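Local structure of 6-aminohexanoate-dimer hydrolase (Bacillus anthracis, 4GB7) at residues A[87-92]-A[411-416]; A[103-108]-A[404-409]; A[113-118]-A[385-390]. The protein probably hydrolyses amide bonds such as that of the 6-aminohexanoate dimer, as a serine hydrolase with the beta-lactamase fold. One frame throughout, in Å; residues are numbered along the deposited sequence.

Interaction 1. Residues A[87-92]-A[411-416]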
ATOM      1  N   ASP A  87      -3.801  22.387  12.450  1.00 17.09           N
ATOM      2  CA  ASP A  87      -5.145  21.963  12.785  1.00 18.46           C
ATOM      3  C   ASP A  87      -6.194  22.826  12.057  1.00 18.10           C
ATOM      4  O   ASP A  87      -7.245  22.312  11.664  1.00 17.33           O
ATOM      5  CB  ASP A  87      -5.430  22.110  14.269  1.00 20.43           C
ATOM      6  CG  ASP A  87      -4.774  21.065  15.119  1.00 18.82           C
ATOM      7  OD1 ASP A  87      -4.323  20.031  14.581  1.00 18.42           O
ATOM      8  OD2 ASP A  87      -4.699  21.321  16.359  1.00 21.79           O
ATOM      9  N   ASP A  88      -5.919  24.115  11.924  1.00 17.74           N
ATOM     10  CA  ASP A  88      -6.919  25.060  11.380  1.00 18.96           C
ATOM     11  C   ASP A  88      -6.558  25.477   9.970  1.00 18.16           C
ATOM     12  O   ASP A  88      -7.126  26.418   9.434  1.00 20.34           O
ATOM     13  CB  ASP A  88      -7.072  26.285  12.302  1.00 18.91           C
ATOM     14  CG  ASP A  88      -7.644  25.929  13.668  1.00 23.76           C
ATOM     15  OD1 ASP A  88      -8.681  25.257  13.702  1.00 29.64           O
ATOM     16  OD2 ASP A  88      -7.053  26.327  14.716  1.00 28.68           O
ATOM     17  N   PHE A  89      -5.655  24.706   9.336  1.00 17.38           N
ATOM     18  CA  PHE A  89      -5.384  24.892   7.942  1.00 19.67           C
ATOM     19  C   PHE A  89      -6.687  24.733   7.126  1.00 18.26           C
ATOM     20  O   PHE A  89      -7.459  23.759   7.313  1.00 18.46           O
ATOM     21  CB  PHE A  89      -4.329  23.927   7.462  1.00 18.12           C
ATOM     22  CG  PHE A  89      -3.942  24.138   6.025  1.00 18.59           C
ATOM     23  CD1 PHE A  89      -3.076  25.158   5.688  1.00 22.79           C
ATOM     24  CD2 PHE A  89      -4.486  23.365   5.006  1.00 21.61           C
ATOM     25  CE1 PHE A  89      -2.678  25.341   4.385  1.00 28.99           C
ATOM     26  CE2 PHE A  89      -4.109  23.572   3.699  1.00 20.75           C
ATOM     27  CZ  PHE A  89      -3.216  24.569   3.398  1.00 21.49           C
ATOM     28  N   ALA A  90      -6.966  25.718   6.275  1.00 19.05           N
ATOM     29  CA  ALA A  90      -8.227  25.716   5.499  1.00 17.00           C
ATOM     30  C   ALA A  90      -8.070  24.826   4.285  1.00 18.73           C
ATOM     31  O   ALA A  90      -7.270  25.108   3.398  1.00 25.25           O
ATOM     32  CB  ALA A  90      -8.684  27.089   5.116  1.00 22.60           C
ATOM     33  N   VAL A  91      -8.809  23.720   4.311  1.00 17.15           N
ATOM     34  CA  VAL A  91      -8.877  22.770   3.219  1.00 18.02           C
ATOM     35  C   VAL A  91     -10.050  23.124   2.319  1.00 20.81           C
ATOM     36  O   VAL A  91     -11.181  23.320   2.788  1.00 20.46           O
ATOM     37  CB  VAL A  91      -9.059  21.316   3.717  1.00 16.07           C
ATOM     38  CG1 VAL A  91      -9.139  20.337   2.545  1.00 18.98           C
ATOM     39  CG2 VAL A  91      -7.908  20.951   4.689  1.00 19.03           C
ATOM     40  N   GLN A  92      -9.796  23.197   1.024  1.00 21.64           N
ATOM     41  CA  GLN A  92     -10.901  23.480   0.113  1.00 20.51           C
ATOM     42  C   GLN A  92     -11.667  22.180  -0.188  1.00 19.09           C
ATOM     43  O   GLN A  92     -11.171  21.324  -0.923  1.00 26.39           O
ATOM     44  CB  GLN A  92     -10.429  24.180  -1.149  1.00 25.32           C
ATOM     45  CG  GLN A  92      -9.804  25.541  -0.860  1.00 28.23           C
ATOM     46  CD  GLN A  92      -9.262  26.222  -2.102  1.00 28.95           C
ATOM     47  OE1 GLN A  92     -10.027  26.837  -2.845  1.00 31.04           O
ATOM     48  NE2 GLN A  92      -7.916  26.115  -2.343  1.00 30.22           N
ATOM     49  N   ILE A 411      -1.569  19.140  -2.144  1.00 16.14           N
ATOM     50  CA  ILE A 411      -0.963  20.221  -2.911  1.00 16.27           C
ATOM     51  C   ILE A 411      -0.993  21.543  -2.138  1.00 16.12           C
ATOM     52  O   ILE A 411       0.032  22.241  -2.023  1.00 17.34           O
ATOM     53  CB  ILE A 411      -1.613  20.372  -4.309  1.00 17.10           C
ATOM     54  CG1 ILE A 411      -1.482  19.080  -5.136  1.00 17.71           C
ATOM     55  CG2 ILE A 411      -0.950  21.566  -5.026  1.00 16.11           C
ATOM     56  CD1 ILE A 411      -2.254  19.051  -6.448  1.00 18.87           C
ATOM     57  N   ASP A 412      -2.146  21.900  -1.577  1.00 17.05           N
ATOM     58  CA  ASP A 412      -2.223  23.087  -0.789  1.00 17.80           C
ATOM     59  C   ASP A 412      -1.336  23.093   0.441  1.00 16.43           C
ATOM     60  O   ASP A 412      -0.725  24.135   0.758  1.00 17.38           O
ATOM     61  CB  ASP A 412      -3.660  23.365  -0.378  1.00 16.43           C
ATOM     62  CG  ASP A 412      -4.546  23.792  -1.563  1.00 22.23           C
ATOM     63  OD1 ASP A 412      -4.029  24.256  -2.630  1.00 20.61           O
ATOM     64  OD2 ASP A 412      -5.774  23.691  -1.388  1.00 24.00           O
ATOM     65  N   ILE A 413      -1.250  21.954   1.129  1.00 16.27           N
ATOM     66  CA  ILE A 413      -0.315  21.851   2.245  1.00 17.75           C
ATOM     67  C   ILE A 413       1.130  22.089   1.784  1.00 16.31           C
ATOM     68  O   ILE A 413       1.864  22.842   2.396  1.00 18.12           O
ATOM     69  CB  ILE A 413      -0.443  20.516   3.032  1.00 16.70           C
ATOM     70  CG1 ILE A 413      -1.796  20.430   3.713  1.00 16.61           C
ATOM     71  CG2 ILE A 413       0.752  20.367   4.016  1.00 17.30           C
ATOM     72  CD1 ILE A 413      -2.142  19.035   4.210  1.00 18.04           C
ATOM     73  N   ALA A 414       1.549  21.405   0.719  1.00 17.23           N
ATOM     74  CA  ALA A 414       2.885  21.603   0.178  1.00 15.83           C
ATOM     75  C   ALA A 414       3.166  23.099  -0.113  1.00 15.87           C
ATOM     76  O   ALA A 414       4.234  23.628   0.206  1.00 18.47           O
ATOM     77  CB  ALA A 414       3.057  20.772  -1.110  1.00 16.79           C
ATOM     78  N   HIS A 415       2.246  23.770  -0.789  1.00 16.36           N
ATOM     79  CA  HIS A 415       2.496  25.157  -1.188  1.00 17.13           C
ATOM     80  C   HIS A 415       2.567  26.060   0.050  1.00 17.19           C
ATOM     81  O   HIS A 415       3.317  27.020   0.079  1.00 19.67           O
ATOM     82  CB  HIS A 415       1.405  25.641  -2.122  1.00 16.66           C
ATOM     83  CG  HIS A 415       1.448  24.990  -3.471  1.00 16.85           C
ATOM     84  ND1 HIS A 415       0.513  25.198  -4.417  1.00 20.03           N
ATOM     85  CD2 HIS A 415       2.348  24.055  -4.003  1.00 17.90           C
ATOM     86  CE1 HIS A 415       0.845  24.479  -5.517  1.00 18.29           C
ATOM     87  NE2 HIS A 415       1.949  23.774  -5.243  1.00 20.12           N
ATOM     88  N   HIS A 416       1.764  25.761   1.061  1.00 18.39           N
ATOM     89  CA  HIS A 416       1.841  26.456   2.347  1.00 18.37           C
ATOM     90  C   HIS A 416       3.186  26.297   3.032  1.00 19.47           C
ATOM     91  O   HIS A 416       3.783  27.285   3.476  1.00 20.82           O
ATOM     92  CB  HIS A 416       0.713  26.004   3.237  1.00 18.65           C
ATOM     93  CG  HIS A 416       0.775  26.562   4.625  1.00 21.82           C
ATOM     94  ND1 HIS A 416       0.362  27.808   4.924  1.00 26.35           N
ATOM     95  CD2 HIS A 416       1.201  25.994   5.795  1.00 22.77           C
ATOM     96  CE1 HIS A 416       0.515  28.023   6.239  1.00 32.40           C
ATOM     97  NE2 HIS A 416       1.032  26.908   6.777  1.00 29.95           N
TER
HETATM   98  O   HOH W   1      -6.398  25.299   0.837  1.00 37.03           O
HETATM   99  O   HOH W   2      -7.293  22.128  -0.011  1.00 23.98           O
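Phe89 and His416 meet as a T-shaped (edge-to-face) aromatic pair, through which the loop leading into strand 90-92 reaches the C-terminal helix 402-417 of this beta-lactamase-like domain. The ring centroids are 5.2 Å apart and the planes are inclined at 63°, with Phe89 CD1 above the centre of the imidazole. Its neighbour Phe89 CE1 touches His416 CB at 3.6 Å. Phe89 has CG anti to its backbone N (chi1 -176°), which sends CG from the loop in the direction of the helix. There Phe89 CZ lies 3.7 Å from Asp412 O, the carbonyl oxygen that receives the helical bond from His416 N. The CB of Asp412 sits at the edge of the phenyl ring, in its plane, and Phe89 CE2 is 3.9 Å from Ile413 CG1.

Beside this apolar patch the chemistry turns polar and largely water-mediated. One carboxylate oxygen, Asp412 OD2, receives two waters: the first also donates to Ala90 O, and the second accepts from Gln92 N. A weak bond from Gln92 NE2 to Asp412 OD2, 3.4 Å long, adds a third donor. The amide and carboxylate planes are only 15° apart, although the two side chains cross at about a right angle. Two waters, with the weak amide contact beside them, would be expected to favour the ionised carboxylate.

The second shell sets the loop in place. Backbone bonds join Phe89 to Leu101 and Val91 to Thr99, while Asp87 OD1 forms a salt bridge with Arg125 and a hydrogen bond with Tyr123 OH, tying the start of the segment to strand 120-126. The helix is held nearby by His415, bonded to Gln422 and Gln366. The water that accepts from Gln92 N lies 2.6 Å from Asp412 OD2, to which it donates.

Interaction 2. Residues A[103-108]-A[404-409]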
ATOM      1  N   GLU A 103     -10.514  18.755  11.796  1.00 17.07           N
ATOM      2  CA  GLU A 103     -11.878  18.294  11.807  1.00 18.42           C
ATOM      3  C   GLU A 103     -12.276  17.518  10.575  1.00 16.17           C
ATOM      4  O   GLU A 103     -13.026  16.539  10.687  1.00 19.18           O
ATOM      5  CB  GLU A 103     -12.802  19.492  11.953  1.00 21.03           C
ATOM      6  CG  GLU A 103     -12.895  19.980  13.387  1.00 20.70           C
ATOM      7  CD  GLU A 103     -13.734  19.045  14.237  1.00 21.92           C
ATOM      8  OE1 GLU A 103     -14.994  19.174  14.147  1.00 26.11           O
ATOM      9  OE2 GLU A 103     -13.181  18.164  14.954  1.00 21.86           O
ATOM     10  N   LEU A 104     -11.730  17.891   9.427  1.00 17.27           N
ATOM     11  CA  LEU A 104     -12.028  17.194   8.146  1.00 17.00           C
ATOM     12  C   LEU A 104     -11.452  15.758   8.229  1.00 18.36           C
ATOM     13  O   LEU A 104     -12.122  14.767   7.933  1.00 17.32           O
ATOM     14  CB  LEU A 104     -11.455  17.935   6.947  1.00 17.49           C
ATOM     15  CG  LEU A 104     -11.519  17.248   5.562  1.00 17.55           C
ATOM     16  CD1 LEU A 104     -12.951  17.228   5.045  1.00 22.82           C
ATOM     17  CD2 LEU A 104     -10.598  17.989   4.613  1.00 23.39           C
ATOM     18  N   LEU A 105     -10.201  15.655   8.662  1.00 18.24           N
ATOM     19  CA  LEU A 105      -9.604  14.342   8.861  1.00 17.54           C
ATOM     20  C   LEU A 105     -10.446  13.435   9.759  1.00 18.30           C
ATOM     21  O   LEU A 105     -10.711  12.294   9.427  1.00 18.24           O
ATOM     22  CB  LEU A 105      -8.160  14.460   9.359  1.00 17.78           C
ATOM     23  CG  LEU A 105      -7.097  15.177   8.541  1.00 16.86           C
ATOM     24  CD1 LEU A 105      -5.827  15.429   9.352  1.00 19.41           C
ATOM     25  CD2 LEU A 105      -6.757  14.380   7.281  1.00 18.17           C
ATOM     26  N   ASP A 106     -10.875  13.964  10.897  1.00 15.74           N
ATOM     27  CA  ASP A 106     -11.630  13.184  11.874  1.00 16.16           C
ATOM     28  C   ASP A 106     -12.998  12.776  11.273  1.00 15.94           C
ATOM     29  O   ASP A 106     -13.452  11.652  11.492  1.00 19.77           O
ATOM     30  CB  ASP A 106     -11.808  14.017  13.185  1.00 18.74           C
ATOM     31  CG  ASP A 106     -12.202  13.185  14.398  1.00 21.54           C
ATOM     32  OD1 ASP A 106     -12.047  11.976  14.416  1.00 20.87           O
ATOM     33  OD2 ASP A 106     -12.717  13.767  15.406  1.00 25.44           O
ATOM     34  N   ASP A 107     -13.634  13.717  10.542  1.00 19.00           N
ATOM     35  CA  ASP A 107     -14.960  13.516   9.985  1.00 19.26           C
ATOM     36  C   ASP A 107     -14.923  12.364   8.968  1.00 18.96           C
ATOM     37  O   ASP A 107     -15.934  11.704   8.715  1.00 23.13           O
ATOM     38  CB  ASP A 107     -15.470  14.776   9.288  1.00 20.89           C
ATOM     39  CG  ASP A 107     -16.969  14.706   8.972  1.00 27.45           C
ATOM     40  OD1 ASP A 107     -17.753  14.264   9.848  1.00 34.71           O
ATOM     41  OD2 ASP A 107     -17.376  15.110   7.864  1.00 34.47           O
ATOM     42  N   ASN A 108     -13.735  12.112   8.427  1.00 17.10           N
ATOM     43  CA  ASN A 108     -13.567  11.042   7.462  1.00 18.52           C
ATOM     44  C   ASN A 108     -12.804   9.849   8.008  1.00 16.66           C
ATOM     45  O   ASN A 108     -12.259   9.031   7.250  1.00 16.92           O
ATOM     46  CB  ASN A 108     -12.975  11.567   6.162  1.00 19.86           C
ATOM     47  CG  ASN A 108     -13.935  12.491   5.450  1.00 18.74           C
ATOM     48  OD1 ASN A 108     -14.777  12.051   4.644  1.00 21.38           O
ATOM     49  ND2 ASN A 108     -13.810  13.787   5.738  1.00 18.70           N
ATOM     50  N   SER A 404     -10.515  13.071  -3.943  1.00 19.02           N
ATOM     51  CA  SER A 404     -10.104  14.299  -4.613  1.00 18.15           C
ATOM     52  C   SER A 404      -9.864  15.497  -3.645  1.00 16.12           C
ATOM     53  O   SER A 404      -9.009  16.341  -3.882  1.00 17.78           O
ATOM     54  CB  SER A 404     -11.148  14.710  -5.656  1.00 19.64           C
ATOM     55  OG  SER A 404     -10.779  15.905  -6.323  1.00 21.84           O
ATOM     56  N   VAL A 405     -10.681  15.600  -2.613  1.00 17.78           N
ATOM     57  CA  VAL A 405     -10.432  16.597  -1.579  1.00 18.26           C
ATOM     58  C   VAL A 405      -9.032  16.422  -0.964  1.00 16.94           C
ATOM     59  O   VAL A 405      -8.249  17.381  -0.891  1.00 17.03           O
ATOM     60  CB  VAL A 405     -11.502  16.583  -0.475  1.00 16.83           C
ATOM     61  CG1 VAL A 405     -11.119  17.495   0.695  1.00 17.67           C
ATOM     62  CG2 VAL A 405     -12.864  17.001  -1.072  1.00 17.49           C
ATOM     63  N   TYR A 406      -8.692  15.200  -0.585  1.00 16.92           N
ATOM     64  CA  TYR A 406      -7.382  14.915  -0.063  1.00 18.08           C
ATOM     65  C   TYR A 406      -6.268  15.181  -1.065  1.00 18.17           C
ATOM     66  O   TYR A 406      -5.254  15.784  -0.713  1.00 15.90           O
ATOM     67  CB  TYR A 406      -7.339  13.467   0.410  1.00 17.53           C
ATOM     68  CG  TYR A 406      -8.053  13.099   1.703  1.00 17.76           C
ATOM     69  CD1 TYR A 406      -8.512  14.062   2.608  1.00 16.91           C
ATOM     70  CD2 TYR A 406      -8.258  11.761   2.016  1.00 15.61           C
ATOM     71  CE1 TYR A 406      -9.071  13.682   3.787  1.00 18.39           C
ATOM     72  CE2 TYR A 406      -8.823  11.364   3.192  1.00 18.11           C
ATOM     73  CZ  TYR A 406      -9.253  12.337   4.069  1.00 18.47           C
ATOM     74  OH  TYR A 406      -9.800  11.954   5.258  1.00 19.54           O
ATOM     75  N   SER A 407      -6.452  14.752  -2.317  1.00 19.56           N
ATOM     76  CA  SER A 407      -5.400  14.929  -3.301  1.00 19.00           C
ATOM     77  C   SER A 407      -5.052  16.397  -3.502  1.00 17.11           C
ATOM     78  O   SER A 407      -3.888  16.767  -3.589  1.00 18.66           O
ATOM     79  CB  SER A 407      -5.803  14.294  -4.638  1.00 20.67           C
ATOM     80  OG  SER A 407      -5.932  12.897  -4.483  1.00 22.06           O
ATOM     81  N   ASN A 408      -6.095  17.236  -3.542  1.00 15.22           N
ATOM     82  CA  ASN A 408      -5.911  18.657  -3.686  1.00 17.64           C
ATOM     83  C   ASN A 408      -5.363  19.280  -2.392  1.00 15.79           C
ATOM     84  O   ASN A 408      -4.527  20.182  -2.449  1.00 16.14           O
ATOM     85  CB  ASN A 408      -7.232  19.318  -4.076  1.00 19.23           C
ATOM     86  CG  ASN A 408      -7.482  19.221  -5.579  1.00 17.22           C
ATOM     87  OD1 ASN A 408      -6.812  19.938  -6.352  1.00 21.84           O
ATOM     88  ND2 ASN A 408      -8.401  18.305  -6.005  1.00 19.32           N
HETATM   89  N   MSE A 409      -5.816  18.809  -1.241  1.00 16.87           N
HETATM   90  CA  MSE A 409      -5.330  19.290   0.070  1.00 16.61           C
HETATM   91  C   MSE A 409      -3.823  19.055   0.206  1.00 15.53           C
HETATM   92  O   MSE A 409      -3.081  19.892   0.749  1.00 16.72           O
HETATM   93  CB  MSE A 409      -6.066  18.522   1.160  1.00 21.26           C
HETATM   94  CG  MSE A 409      -5.687  18.793   2.586  1.00 22.69           C
HETATM   95 SE   MSE A 409      -6.763  17.527   3.589  0.70 24.47          SE
HETATM   96  CE  MSE A 409      -5.504  16.078   3.632  1.00 20.97           C
TER
HETATM   97  O   HOH W   3     -10.017   9.280   5.660  1.00 17.25           O
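Leu104 CD2 rests against both Val405 CG1 and Met409 SE, 4.0 Å from each, and this is the closely packed part of a contact between two helices of the beta-lactamase-like domain. Helix 103-107 runs roughly antiparallel to helix 404-409, at 149° between their N-to-C directions. The axes come no closer than 12.4 Å, so the long side chains, rather than the backbones, do the bridging. Leu104 has CG anti to the backbone N (chi1 172°), on the side of the opposing helix, and it slides past the selenomethionine side chain of Met409 in the opposite direction. Val91 of strand 90-92 touches Leu104, Val405 and Met409, so these three residues share a common apolar neighbour.

Leu105 works beside them with slightly longer contacts. Its CD2 lies 4.2 Å from Tyr406 CE1, and the same methyl is just as far from Met409 CE. Phe113 of the central sheet packs against both Leu105 and Met409, joining the helix pair to the layer beneath, while the Tyr406 ring also meets that of His391.

Toward the end of helix 103-107 the apolar packing gives way to a polar margin, where Asn108 is partly exposed and one water lies between the segments. No direct hydrogen bond spans the two segments; water does the joining, donating to Asn108 O and lying 2.7 Å from Tyr406 OH, at the edge of the phenol and in its plane. Asn108, the first residue to leave helical geometry, approaches the phenol with carbon instead: its CB is 3.3 Å from Tyr406 OH. The amide of Asn108 turns back on its own helix. ND2 donates to Leu104 O over 2.9 Å in a nearly straight bond of 167°, with that oxygen in the Asn108 amide plane.

Interaction 3. Residues A[113-118]-A[385-390]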
ATOM      1  N   PHE A 113      -2.238  10.943  10.653  1.00 15.57           N
ATOM      2  CA  PHE A 113      -1.885  11.868   9.597  1.00 15.22           C
ATOM      3  C   PHE A 113      -0.512  12.423   9.947  1.00 16.56           C
ATOM      4  O   PHE A 113      -0.336  12.995  10.995  1.00 16.23           O
ATOM      5  CB  PHE A 113      -2.950  12.927   9.430  1.00 15.83           C
ATOM      6  CG  PHE A 113      -2.768  13.791   8.235  1.00 16.32           C
ATOM      7  CD1 PHE A 113      -3.118  13.330   6.974  1.00 16.78           C
ATOM      8  CD2 PHE A 113      -2.218  15.066   8.343  1.00 15.49           C
ATOM      9  CE1 PHE A 113      -2.961  14.137   5.864  1.00 16.63           C
ATOM     10  CE2 PHE A 113      -2.114  15.887   7.244  1.00 16.49           C
ATOM     11  CZ  PHE A 113      -2.442  15.409   5.994  1.00 18.07           C
ATOM     12  N   VAL A 114       0.466  12.164   9.085  1.00 13.37           N
ATOM     13  CA  VAL A 114       1.838  12.609   9.285  1.00 16.71           C
ATOM     14  C   VAL A 114       2.332  13.381   8.053  1.00 15.17           C
ATOM     15  O   VAL A 114       2.244  12.860   6.900  1.00 17.25           O
ATOM     16  CB  VAL A 114       2.758  11.414   9.537  1.00 17.12           C
ATOM     17  CG1 VAL A 114       4.225  11.833   9.608  1.00 18.66           C
ATOM     18  CG2 VAL A 114       2.327  10.629  10.805  1.00 15.48           C
ATOM     19  N   VAL A 115       2.908  14.552   8.301  1.00 16.00           N
ATOM     20  CA  VAL A 115       3.495  15.403   7.270  1.00 17.83           C
ATOM     21  C   VAL A 115       4.983  15.650   7.586  1.00 15.49           C
ATOM     22  O   VAL A 115       5.355  16.134   8.648  1.00 17.08           O
ATOM     23  CB  VAL A 115       2.786  16.758   7.125  1.00 17.49           C
ATOM     24  CG1 VAL A 115       3.421  17.578   5.988  1.00 17.76           C
ATOM     25  CG2 VAL A 115       1.279  16.592   6.992  1.00 15.03           C
ATOM     26  N   VAL A 116       5.824  15.286   6.636  1.00 16.61           N
ATOM     27  CA  VAL A 116       7.268  15.454   6.699  1.00 15.92           C
ATOM     28  C   VAL A 116       7.654  16.411   5.554  1.00 16.11           C
ATOM     29  O   VAL A 116       7.112  16.304   4.436  1.00 17.28           O
ATOM     30  CB  VAL A 116       7.998  14.139   6.530  1.00 15.25           C
ATOM     31  CG1 VAL A 116       9.527  14.326   6.656  1.00 19.23           C
ATOM     32  CG2 VAL A 116       7.555  13.145   7.590  1.00 21.26           C
ATOM     33  N   HIS A 117       8.546  17.349   5.835  1.00 13.89           N
ATOM     34  CA  HIS A 117       8.937  18.414   4.881  1.00 15.64           C
ATOM     35  C   HIS A 117      10.413  18.672   5.030  1.00 16.62           C
ATOM     36  O   HIS A 117      10.915  18.910   6.131  1.00 17.34           O
ATOM     37  CB  HIS A 117       8.178  19.690   5.153  1.00 15.18           C
ATOM     38  CG  HIS A 117       8.445  20.774   4.164  1.00 17.46           C
ATOM     39  ND1 HIS A 117       8.690  22.052   4.536  1.00 19.57           N
ATOM     40  CD2 HIS A 117       8.516  20.740   2.760  1.00 19.58           C
ATOM     41  CE1 HIS A 117       8.899  22.810   3.417  1.00 21.39           C
ATOM     42  NE2 HIS A 117       8.805  22.010   2.333  1.00 19.45           N
ATOM     43  N   ASN A 118      11.144  18.515   3.933  1.00 17.69           N
ATOM     44  CA  ASN A 118      12.598  18.605   3.951  1.00 19.64           C
ATOM     45  C   ASN A 118      13.214  17.704   5.028  1.00 16.39           C
ATOM     46  O   ASN A 118      14.223  18.046   5.680  1.00 18.60           O
ATOM     47  CB  ASN A 118      13.102  20.069   4.115  1.00 17.90           C
ATOM     48  CG  ASN A 118      12.688  20.975   2.966  1.00 20.78           C
ATOM     49  OD1 ASN A 118      12.873  20.621   1.805  1.00 24.20           O
ATOM     50  ND2 ASN A 118      12.145  22.145   3.285  1.00 23.02           N
ATOM     51  N   ALA A 385       8.124  19.757  -3.616  1.00 18.72           N
ATOM     52  CA  ALA A 385       8.129  20.374  -2.293  1.00 15.29           C
ATOM     53  C   ALA A 385       8.907  19.606  -1.250  1.00 17.74           C
ATOM     54  O   ALA A 385       8.989  20.037  -0.087  1.00 20.23           O
ATOM     55  CB  ALA A 385       6.725  20.663  -1.809  1.00 17.25           C
ATOM     56  N   LYS A 386       9.484  18.476  -1.645  1.00 18.62           N
ATOM     57  CA  LYS A 386      10.236  17.636  -0.733  0.60 19.49           C
ATOM     58  C   LYS A 386       9.372  17.265   0.489  1.00 18.52           C
ATOM     59  O   LYS A 386       9.768  17.486   1.619  1.00 17.60           O
ATOM     60  CB  LYS A 386      11.547  18.362  -0.364  0.60 20.93           C
ATOM     61  CG  LYS A 386      12.455  18.584  -1.574  0.60 22.88           C
ATOM     62  CD  LYS A 386      13.180  19.930  -1.540  0.60 31.83           C
ATOM     63  CE  LYS A 386      12.268  21.141  -1.801  0.60 36.10           C
ATOM     64  NZ  LYS A 386      12.246  22.122  -0.661  0.60 32.83           N
HETATM   65  N   MSE A 387       8.164  16.753   0.230  1.00 16.33           N
HETATM   66  CA  MSE A 387       7.189  16.454   1.256  1.00 16.99           C
HETATM   67  C   MSE A 387       6.716  15.022   1.153  1.00 16.49           C
HETATM   68  O   MSE A 387       6.576  14.463   0.052  1.00 18.21           O
HETATM   69  CB  MSE A 387       6.004  17.416   1.148  1.00 18.01           C
HETATM   70  CG  MSE A 387       5.015  17.253   2.218  1.00 18.41           C
HETATM   71 SE   MSE A 387       3.396  18.328   1.955  0.70 19.06          SE
HETATM   72  CE  MSE A 387       2.877  17.259   0.374  1.00 21.24           C
ATOM     73  N   VAL A 388       6.585  14.396   2.312  1.00 14.74           N
ATOM     74  CA  VAL A 388       5.968  13.068   2.451  1.00 14.23           C
ATOM     75  C   VAL A 388       4.708  13.223   3.307  1.00 15.45           C
ATOM     76  O   VAL A 388       4.754  13.838   4.385  1.00 16.49           O
ATOM     77  CB  VAL A 388       6.918  12.085   3.127  1.00 15.45           C
ATOM     78  CG1 VAL A 388       6.258  10.714   3.386  1.00 15.99           C
ATOM     79  CG2 VAL A 388       8.196  11.944   2.319  1.00 17.01           C
ATOM     80  N   ILE A 389       3.610  12.601   2.867  1.00 14.78           N
ATOM     81  CA  ILE A 389       2.413  12.485   3.688  1.00 15.60           C
ATOM     82  C   ILE A 389       2.052  11.013   3.836  1.00 15.59           C
ATOM     83  O   ILE A 389       2.026  10.262   2.856  1.00 16.47           O
ATOM     84  CB  ILE A 389       1.252  13.296   3.144  1.00 14.57           C
ATOM     85  CG1 ILE A 389       1.596  14.818   3.203  1.00 19.62           C
ATOM     86  CG2 ILE A 389      -0.075  12.964   3.812  1.00 17.01           C
ATOM     87  CD1 ILE A 389       0.466  15.709   2.737  1.00 19.62           C
ATOM     88  N   VAL A 390       1.829  10.625   5.066  1.00 13.92           N
ATOM     89  CA  VAL A 390       1.264   9.324   5.443  1.00 15.32           C
ATOM     90  C   VAL A 390      -0.106   9.552   5.988  1.00 14.67           C
ATOM     91  O   VAL A 390      -0.285  10.345   6.905  1.00 14.88           O
ATOM     92  CB  VAL A 390       2.125   8.564   6.465  1.00 14.48           C
ATOM     93  CG1 VAL A 390       1.467   7.233   6.843  1.00 15.18           C
ATOM     94  CG2 VAL A 390       3.520   8.273   5.875  1.00 16.44           C
TER
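Val115 and Ile389 run alongside each other from the same face of the sheet, at the apolar centre of two antiparallel strands in the five-stranded sheet of the beta-lactamase fold. Val115 CG2 is 4.2 Å from Ile389 CG1, and its other methyl meets the selenium of Met387. Further along, Phe113 CE1 touches Ile389 CG2 at 3.7 Å. This face lies beneath helix 402-417, which places Leu417 on Val115 and Tyr410 on Ile389. The reverse face carries Val114 against Val390 and Val116 against Val388, covered by helix 307-318, so the strands are buried between two helical layers.

The backbones join through two hydrogen-bonded pairs, Val114 with Val390 and Val116 with Val388, alternating with the non-hydrogen-bonded pairs Val115 with Ile389 and His117 with Met387. The bond from Val116 N to Val388 O is nearly straight, at 172° on the hydrogen. In the gaps, CA-H groups approach the same carbonyls; Ile389 CA, for one, is 3.2 Å from Val114 O.

Polarity enters at the end of the pairing. Lys386 and Met387 together face Asp382 in a G1 beta bulge. His117 has its edge toward Ala385 O, with NE2 bonded to Glu418, while Asn118 ND2 lies above one face of the imidazole. Lys386 adopts two conformers, and its side chain is about 4 Å from a nitrate ion, probably from the crystallisation liquor, at the nearest atoms. In the conformer modelled here, so provisionally, Lys386 NZ donates to Asn118 OD1. The backbone closes the pairing, with Asn118 N 2.9 Å from Lys386 O.

Helix 402-417 unites the three contacts: it supplies one side of interactions 1 and 2 and covers one face of the sheet in interaction 3. Interactions 2 and 3 are buried, whereas interaction 1 lies at the surface, and the chemistry follows. In the buried contacts, backbone hydrogen bonds join strands and apolar branches join helices, with one water at the margin of interaction 2; at the surface, two waters and an aromatic pair do most of the joining. Val91 passes from interaction 1 into the helix packing of interaction 2, and Phe113 carries that packing down to the sheet. Ala414 and Ile413 also rest on Ala385 and Met387 of interaction 3. Residues far apart in sequence, from 87-118 and 385-416, thus build one layered unit.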